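Side-chain contacts in monosaccharide ABC transporter substrate-binding protein, CUT2 family (Bradyrhizobium sp., PDB 4YHS), which probably binds a monosaccharide or related polar solute and hands it to a CUT2-type ABC importer, here holding a bis-tris molecule: residues Met68-Ala71 with Tyr72-Gly75; Val144-Val148 with Asn149-Ser153; Val282-Gly285 with Ile286-Leu290. All blocks are in the same frame, centred on the assembly; numbering follows the deposited sequence.

How the contacts relate
All three contacts are local and partly buried, and each lies at an end of a helix or strand. Contact 1 opens helix 71-87 and contact 2 leaves strand 144-147, both in the lobe built on the large mixed sheet. They touch: Trp73 and Tyr72 of contact 1 pack on Val148, and Trp73 also meets Asn149. Contact 3 closes helix 280-287 in the other lobe, its centre about 19 Å from that of contact 1 and 32 Å from that of contact 2. A carboxylate accepts one backbone N-H in contact 1, beside the first helical carbonyl bonds, and two in contact 2; in contact 3 carbonyls of the closing helix do the accepting, and its charged side chains lie toward the surface.

Contact 1: residues Met68-Ala71 with Tyr72-Gly75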
loop_
_atom_site.group_PDB
_atom_site.type_symbol
_atom_site.label_atom_id
_atom_site.label_comp_id
_atom_site.label_asym_id
_atom_site.label_seq_id
_atom_site.Cartn_x
_atom_site.Cartn_y
_atom_site.Cartn_z
HETATM N N MSE A 68 9.163 11.141 -4.246
HETATM C CA MSE A 68 9.286 10.158 -5.334
HETATM C C MSE A 68 10.565 9.387 -5.113
HETATM O O MSE A 68 11.364 9.180 -6.037
HETATM C CB MSE A 68 9.303 10.853 -6.710
HETATM C CG MSE A 68 9.175 9.930 -7.886
HETATM SE SE MSE A 68 7.307 9.347 -7.981
HETATM C CE MSE A 68 6.476 11.007 -8.596
ATOM N N LYS A 69 10.768 8.983 -3.872
ATOM C CA LYS A 69 12.037 8.390 -3.433
ATOM C C LYS A 69 12.101 6.874 -3.457
ATOM O O LYS A 69 13.193 6.306 -3.369
ATOM C CB LYS A 69 12.364 8.858 -2.007
ATOM C CG LYS A 69 12.724 10.318 -1.972
ATOM C CD LYS A 69 12.583 10.945 -0.572
ATOM C CE LYS A 69 13.764 10.639 0.258
ATOM N NZ LYS A 69 13.531 10.978 1.699
ATOM N N ASP A 70 10.959 6.202 -3.572
ATOM C CA ASP A 70 10.986 4.740 -3.541
ATOM C C ASP A 70 10.083 4.131 -4.595
ATOM O O ASP A 70 9.374 4.836 -5.305
ATOM C CB ASP A 70 10.605 4.202 -2.137
ATOM C CG ASP A 70 9.210 4.625 -1.662
ATOM O OD1 ASP A 70 8.374 5.080 -2.472
ATOM O OD2 ASP A 70 8.920 4.464 -0.442
ATOM N N ALA A 71 10.115 2.801 -4.674
ATOM C CA ALA A 71 9.388 2.083 -5.713
ATOM C C ALA A 71 7.886 2.202 -5.482
ATOM O O ALA A 71 7.098 2.205 -6.427
ATOM C CB ALA A 71 9.803 0.637 -5.742
ATOM N N TYR A 72 7.502 2.257 -4.210
ATOM C CA TYR A 72 6.106 2.338 -3.850
ATOM C C TYR A 72 5.466 3.567 -4.501
ATOM O O TYR A 72 4.482 3.443 -5.223
ATOM C CB TYR A 72 5.925 2.392 -2.325
ATOM C CG TYR A 72 4.458 2.298 -1.934
ATOM C CD1 TYR A 72 3.640 3.429 -1.883
ATOM C CD2 TYR A 72 3.893 1.065 -1.628
ATOM C CE1 TYR A 72 2.287 3.326 -1.554
ATOM C CE2 TYR A 72 2.556 0.955 -1.269
ATOM C CZ TYR A 72 1.761 2.096 -1.226
ATOM O OH TYR A 72 0.425 2.005 -0.890
ATOM N N TRP A 73 6.012 4.752 -4.258
ATOM C CA TRP A 73 5.427 5.962 -4.837
ATOM C C TRP A 73 5.680 6.052 -6.340
ATOM O O TRP A 73 4.874 6.641 -7.062
ATOM C CB TRP A 73 5.913 7.212 -4.054
ATOM C CG TRP A 73 5.188 7.193 -2.736
ATOM C CD1 TRP A 73 5.617 6.644 -1.555
ATOM C CD2 TRP A 73 3.854 7.662 -2.487
ATOM N NE1 TRP A 73 4.645 6.766 -0.594
ATOM C CE2 TRP A 73 3.557 7.395 -1.140
ATOM C CE3 TRP A 73 2.889 8.287 -3.274
ATOM C CZ2 TRP A 73 2.330 7.726 -0.565
ATOM C CZ3 TRP A 73 1.653 8.625 -2.680
ATOM C CH2 TRP A 73 1.405 8.354 -1.356
ATOM N N LEU A 74 6.739 5.414 -6.846
ATOM C CA LEU A 74 6.870 5.277 -8.291
ATOM C C LEU A 74 5.705 4.462 -8.860
ATOM O O LEU A 74 5.174 4.762 -9.920
ATOM C CB LEU A 74 8.217 4.634 -8.635
ATOM C CG LEU A 74 8.678 4.636 -10.087
ATOM C CD1 LEU A 74 8.889 6.068 -10.579
ATOM C CD2 LEU A 74 9.979 3.807 -10.223
ATOM N N GLY A 75 5.305 3.410 -8.161
ATOM C CA GLY A 75 4.122 2.655 -8.546
ATOM C C GLY A 75 2.837 3.474 -8.547
ATOM O O GLY A 75 2.029 3.406 -9.481
#
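Gly75 N donates to Ala71 O over 2.8 Å, the shortest sound polar bond here and one of the first i to i+4 bonds of helix 71-87. One residue earlier, Leu74 N reaches Asp70 O in the same pattern. What makes this a textbook helix start is the side chain of Asp70 at the N-cap: its OD1 accepts from Trp73 N at 3.0 Å, almost straight (175°) and nearly along the C-O axis. The carboxylate gets there by taking the crowded rotamer in which CG lies between the backbone N and the carbonyl carbon (chi1 59°), folding it back over the first turn.

The same oxygen also lies at the edge of the Trp73 indole, in its plane, with OD1 3.3 Å from CD1; carboxylate and ring are only 5° from coplanar. Against Tyr72 the carboxylate merely runs alongside, at a steep angle to the phenol ring. Its negative charge would suit the positive end of the helix dipole, and the bound bis-tris lies about 3 Å from the Asp70 side chain, consistent with a place at the solute pocket.

On another side of the turn, Met68, present as selenomethionine, bends at chi2 to bring SE to 3.8 Å from Trp73 O, with Leu74 CD1 a looser neighbour at 4.5 Å. Tyr72 places CD1 above one face of the indole, offset toward its rim, while its OH is hydrogen-bonded to Asp297.

The turn follows strand 60-65 in the chain: Trp73 makes edge-to-face contacts with Phe65 and His67, both close to the end of that strand, and Tyr72 leans on Met299 and Gln302 of helix 299-314.

Contact 2: residues Val144-Val148 with Asn149-Ser153; sequences VIDLV and NGISS
Leaving strand 144-147, the chain reverses through a classic gamma turn centred on Val148, whose positive phi (73°) lets Asn149 N bond to Leu147 O at 2.8 Å. Gly150 also has a positive phi, a conformation that suits its lack of a side chain, and after it the backbone runs back past Asp146.

That residue carries the contact. With CG swung away from its own backbone N (chi1 180°), the carboxylate reaches across the turn to two successive amides, one oxygen to each. OD2 takes Ile151 N at 2.7 Å, the amide approaching from above the carboxylate plane, about 39° out of it. OD1 receives Gly150 N at 3.1 Å, a weak, bent bond. The Ile151 side chain lies along the same group: CB is 3.6 Å from OD2, whereas CG1 and CD1 sit by OD1, so aliphatic carbon borders the acid. At the gamma turn itself, Val148 CG1 packs against Asn149 OD1 at 3.4 Å. Asn149 ND2 turns elsewhere, to Ala124 O and Tyr99 OH.

Strand 144-147 lies between parallel strands 119-122 and 158-160, and Lys159 of the latter forms a salt bridge with Asp146 OD2 and a hydrogen bond with Ile151 O. A buried acid is thus paid for by the N-H of Ile151, more weakly by that of Gly150, and by a lysine, a combination that would favour its charged form and ties the returning loop to both the strand it left and the strand it leads to.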
loop_
_atom_site.group_PDB
_atom_site.type_symbol
_atom_site.label_atom_id
_atom_site.label_comp_id
_atom_site.label_asym_id
_atom_site.label_seq_id
_atom_site.Cartn_x
_atom_site.Cartn_y
_atom_site.Cartn_z
ATOM N N VAL A 144 -11.319 17.152 -3.640
ATOM C CA VAL A 144 -10.029 16.721 -3.111
ATOM C C VAL A 144 -10.127 15.222 -2.834
ATOM O O VAL A 144 -10.993 14.767 -2.077
ATOM C CB VAL A 144 -9.631 17.493 -1.830
ATOM C CG1 VAL A 144 -8.278 17.034 -1.339
ATOM C CG2 VAL A 144 -9.623 19.014 -2.096
ATOM N N ILE A 145 -9.209 14.470 -3.434
ATOM C CA ILE A 145 -9.150 13.012 -3.283
ATOM C C ILE A 145 -7.985 12.598 -2.373
ATOM O O ILE A 145 -6.840 13.003 -2.593
ATOM C CB ILE A 145 -8.943 12.331 -4.646
ATOM C CG1 ILE A 145 -9.907 12.858 -5.693
ATOM C CG2 ILE A 145 -9.065 10.833 -4.520
ATOM C CD1 ILE A 145 -11.314 12.654 -5.375
ATOM N N ASP A 146 -8.291 11.771 -1.382
ATOM C CA ASP A 146 -7.338 11.223 -0.429
ATOM C C ASP A 146 -6.734 9.921 -0.979
ATOM O O ASP A 146 -7.404 8.885 -1.032
ATOM C CB ASP A 146 -8.091 11.002 0.902
ATOM C CG ASP A 146 -7.246 10.429 2.006
ATOM O OD1 ASP A 146 -6.017 10.193 1.833
ATOM O OD2 ASP A 146 -7.870 10.230 3.076
ATOM N N LEU A 147 -5.454 9.975 -1.348
ATOM C CA LEU A 147 -4.760 8.858 -2.025
ATOM C C LEU A 147 -3.723 8.225 -1.102
ATOM O O LEU A 147 -2.825 8.916 -0.584
ATOM C CB LEU A 147 -4.101 9.345 -3.323
ATOM C CG LEU A 147 -3.157 8.379 -4.073
ATOM C CD1 LEU A 147 -3.852 7.138 -4.590
ATOM C CD2 LEU A 147 -2.484 9.094 -5.249
ATOM N N VAL A 148 -3.921 6.932 -0.848
ATOM C CA VAL A 148 -2.991 6.040 -0.149
ATOM C C VAL A 148 -2.886 6.248 1.366
ATOM O O VAL A 148 -3.059 5.278 2.123
ATOM C CB VAL A 148 -1.567 6.110 -0.732
ATOM C CG1 VAL A 148 -0.636 5.200 0.094
ATOM C CG2 VAL A 148 -1.538 5.593 -2.198
ATOM N N ASN A 149 -2.581 7.465 1.811
ATOM C CA ASN A 149 -2.131 7.658 3.197
ATOM C C ASN A 149 -3.213 7.914 4.238
ATOM O O ASN A 149 -3.079 7.462 5.375
ATOM C CB ASN A 149 -1.132 8.812 3.282
ATOM C CG ASN A 149 0.211 8.436 2.774
ATOM O OD1 ASN A 149 0.510 7.254 2.598
ATOM N ND2 ASN A 149 1.066 9.437 2.568
ATOM N N GLY A 150 -4.263 8.640 3.877
ATOM C CA GLY A 150 -5.359 8.890 4.800
ATOM C C GLY A 150 -5.273 10.277 5.378
ATOM O O GLY A 150 -4.278 10.670 5.985
ATOM N N ILE A 151 -6.332 11.026 5.148
ATOM C CA ILE A 151 -6.485 12.401 5.604
ATOM C C ILE A 151 -7.717 12.507 6.479
ATOM O O ILE A 151 -8.765 11.951 6.129
ATOM C CB ILE A 151 -6.613 13.348 4.382
ATOM C CG1 ILE A 151 -5.294 13.366 3.598
ATOM C CG2 ILE A 151 -7.042 14.754 4.771
ATOM C CD1 ILE A 151 -5.483 13.911 2.195
ATOM N N SER A 152 -7.610 13.228 7.598
ATOM C CA SER A 152 -8.730 13.328 8.562
ATOM C C SER A 152 -9.690 14.483 8.244
ATOM O O SER A 152 -10.774 14.589 8.824
ATOM C CB SER A 152 -8.182 13.448 9.989
ATOM O OG SER A 152 -7.679 14.740 10.268
ATOM N N SER A 153 -9.320 15.341 7.300
ATOM C CA SER A 153 -10.212 16.429 6.902
ATOM C C SER A 153 -11.599 15.938 6.488
ATOM O O SER A 153 -11.708 15.009 5.698
ATOM C CB SER A 153 -9.635 17.215 5.716
ATOM O OG SER A 153 -10.608 18.152 5.263
#

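Contact 3: residues Val282-Gly285 with Ile286-Leu290; sequences VYEG and IKRGL
Arg288 N bonds to Glu284 O over 2.9 Å, and Lys287 N meets Tyr283 O at 3.0 Å along an almost straight line (174°). The same ladder continues back to Ile286 N on Val282 O. Beyond these, Leu290 N reaches past the usual spacing to Gly285 O at 2.9 Å, while Gly289 N closes on Ile286 O at 3.1 Å. This pair of bonds, round a glycine of positive phi (84°), is a Schellman motif, the standard C-terminal stop of an alpha-helix; here it ends helix 280-287, which follows edge strand 272-275 of the four-stranded parallel sheet. Glu284 and Arg288 are placed to form a salt bridge on the exposed side, but OE2 and NE are modelled too close, so its geometry is doubtful.

Next to it the Lys287 chain passes obliquely by the Tyr283 ring, CD 3.8 Å from CE2. On the buried side Ile286, its CG1 anti to the carbonyl carbon (chi1 -65°), brings CD1 to 4.0 Å from Val282 CG1. Val282 continues onto Ala252 and Glu256 of helix 252-264, and Tyr283 and Ile286 both pack on Ile335.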
loop_
_atom_site.group_PDB
_atom_site.type_symbol
_atom_site.label_atom_id
_atom_site.label_comp_id
_atom_site.label_asym_id
_atom_site.label_seq_id
_atom_site.Cartn_x
_atom_site.Cartn_y
_atom_site.Cartn_z
ATOM N N VAL A 282 11.138 -7.786 -2.440
ATOM C CA VAL A 282 10.303 -8.897 -2.000
ATOM C C VAL A 282 9.746 -9.680 -3.207
ATOM O O VAL A 282 9.769 -10.913 -3.235
ATOM C CB VAL A 282 9.160 -8.409 -1.111
ATOM C CG1 VAL A 282 8.114 -9.545 -0.835
ATOM C CG2 VAL A 282 9.725 -7.867 0.202
ATOM N N TYR A 283 9.324 -8.959 -4.236
ATOM C CA TYR A 283 8.800 -9.563 -5.469
ATOM C C TYR A 283 9.856 -10.481 -6.093
ATOM O O TYR A 283 9.575 -11.625 -6.444
ATOM C CB TYR A 283 8.367 -8.433 -6.421
ATOM C CG TYR A 283 7.628 -8.851 -7.677
ATOM C CD1 TYR A 283 6.250 -9.007 -7.685
ATOM C CD2 TYR A 283 8.306 -9.061 -8.852
ATOM C CE1 TYR A 283 5.578 -9.383 -8.858
ATOM C CE2 TYR A 283 7.648 -9.418 -10.005
ATOM C CZ TYR A 283 6.288 -9.558 -10.006
ATOM O OH TYR A 283 5.666 -9.947 -11.172
ATOM N N GLU A 284 11.079 -9.986 -6.230
ATOM C CA GLU A 284 12.116 -10.770 -6.872
ATOM C C GLU A 284 12.411 -12.005 -6.021
ATOM O O GLU A 284 12.615 -13.103 -6.537
ATOM C CB GLU A 284 13.375 -9.931 -7.083
ATOM C CG GLU A 284 14.557 -10.701 -7.613
ATOM C CD GLU A 284 14.357 -11.245 -9.048
ATOM O OE1 GLU A 284 13.399 -10.853 -9.746
ATOM O OE2 GLU A 284 15.172 -12.086 -9.476
ATOM N N GLY A 285 12.390 -11.812 -4.708
ATOM C CA GLY A 285 12.593 -12.896 -3.774
ATOM C C GLY A 285 11.576 -14.024 -3.943
ATOM O O GLY A 285 11.945 -15.183 -3.884
ATOM N N ILE A 286 10.305 -13.684 -4.139
ATOM C CA ILE A 286 9.240 -14.669 -4.348
ATOM C C ILE A 286 9.491 -15.389 -5.645
ATOM O O ILE A 286 9.463 -16.617 -5.693
ATOM C CB ILE A 286 7.815 -13.999 -4.323
ATOM C CG1 ILE A 286 7.534 -13.437 -2.922
ATOM C CG2 ILE A 286 6.709 -15.018 -4.715
ATOM C CD1 ILE A 286 6.320 -12.548 -2.769
ATOM N N LYS A 287 9.787 -14.623 -6.691
ATOM C CA LYS A 287 10.110 -15.201 -7.980
ATOM C C LYS A 287 11.248 -16.221 -7.891
ATOM O O LYS A 287 11.168 -17.299 -8.454
ATOM C CB LYS A 287 10.483 -14.088 -8.969
ATOM C CG LYS A 287 9.318 -13.537 -9.744
ATOM C CD LYS A 287 9.787 -12.477 -10.732
ATOM C CE LYS A 287 9.404 -12.783 -12.183
ATOM N NZ LYS A 287 10.077 -13.915 -12.854
ATOM N N ARG A 288 12.286 -15.886 -7.137
ATOM C CA ARG A 288 13.472 -16.722 -7.051
ATOM C C ARG A 288 13.362 -17.855 -6.010
ATOM O O ARG A 288 14.292 -18.653 -5.857
ATOM C CB ARG A 288 14.688 -15.849 -6.736
ATOM C CG ARG A 288 15.182 -15.030 -7.870
ATOM C CD ARG A 288 16.165 -14.057 -7.318
ATOM N NE ARG A 288 16.827 -13.264 -8.340
ATOM C CZ ARG A 288 17.759 -12.354 -8.076
ATOM N NH1 ARG A 288 18.134 -12.127 -6.822
ATOM N NH2 ARG A 288 18.314 -11.669 -9.065
ATOM N N GLY A 289 12.237 -17.935 -5.307
ATOM C CA GLY A 289 12.018 -19.006 -4.340
ATOM C C GLY A 289 12.625 -18.746 -2.968
ATOM O O GLY A 289 12.649 -19.635 -2.131
ATOM N N LEU A 290 13.126 -17.539 -2.745
ATOM C CA LEU A 290 13.862 -17.220 -1.509
ATOM C C LEU A 290 12.974 -16.580 -0.446
ATOM O O LEU A 290 13.275 -16.647 0.764
ATOM C CB LEU A 290 15.035 -16.282 -1.824
ATOM C CG LEU A 290 16.110 -16.786 -2.799
ATOM C CD1 LEU A 290 17.176 -15.731 -2.955
ATOM C CD2 LEU A 290 16.744 -18.066 -2.302
#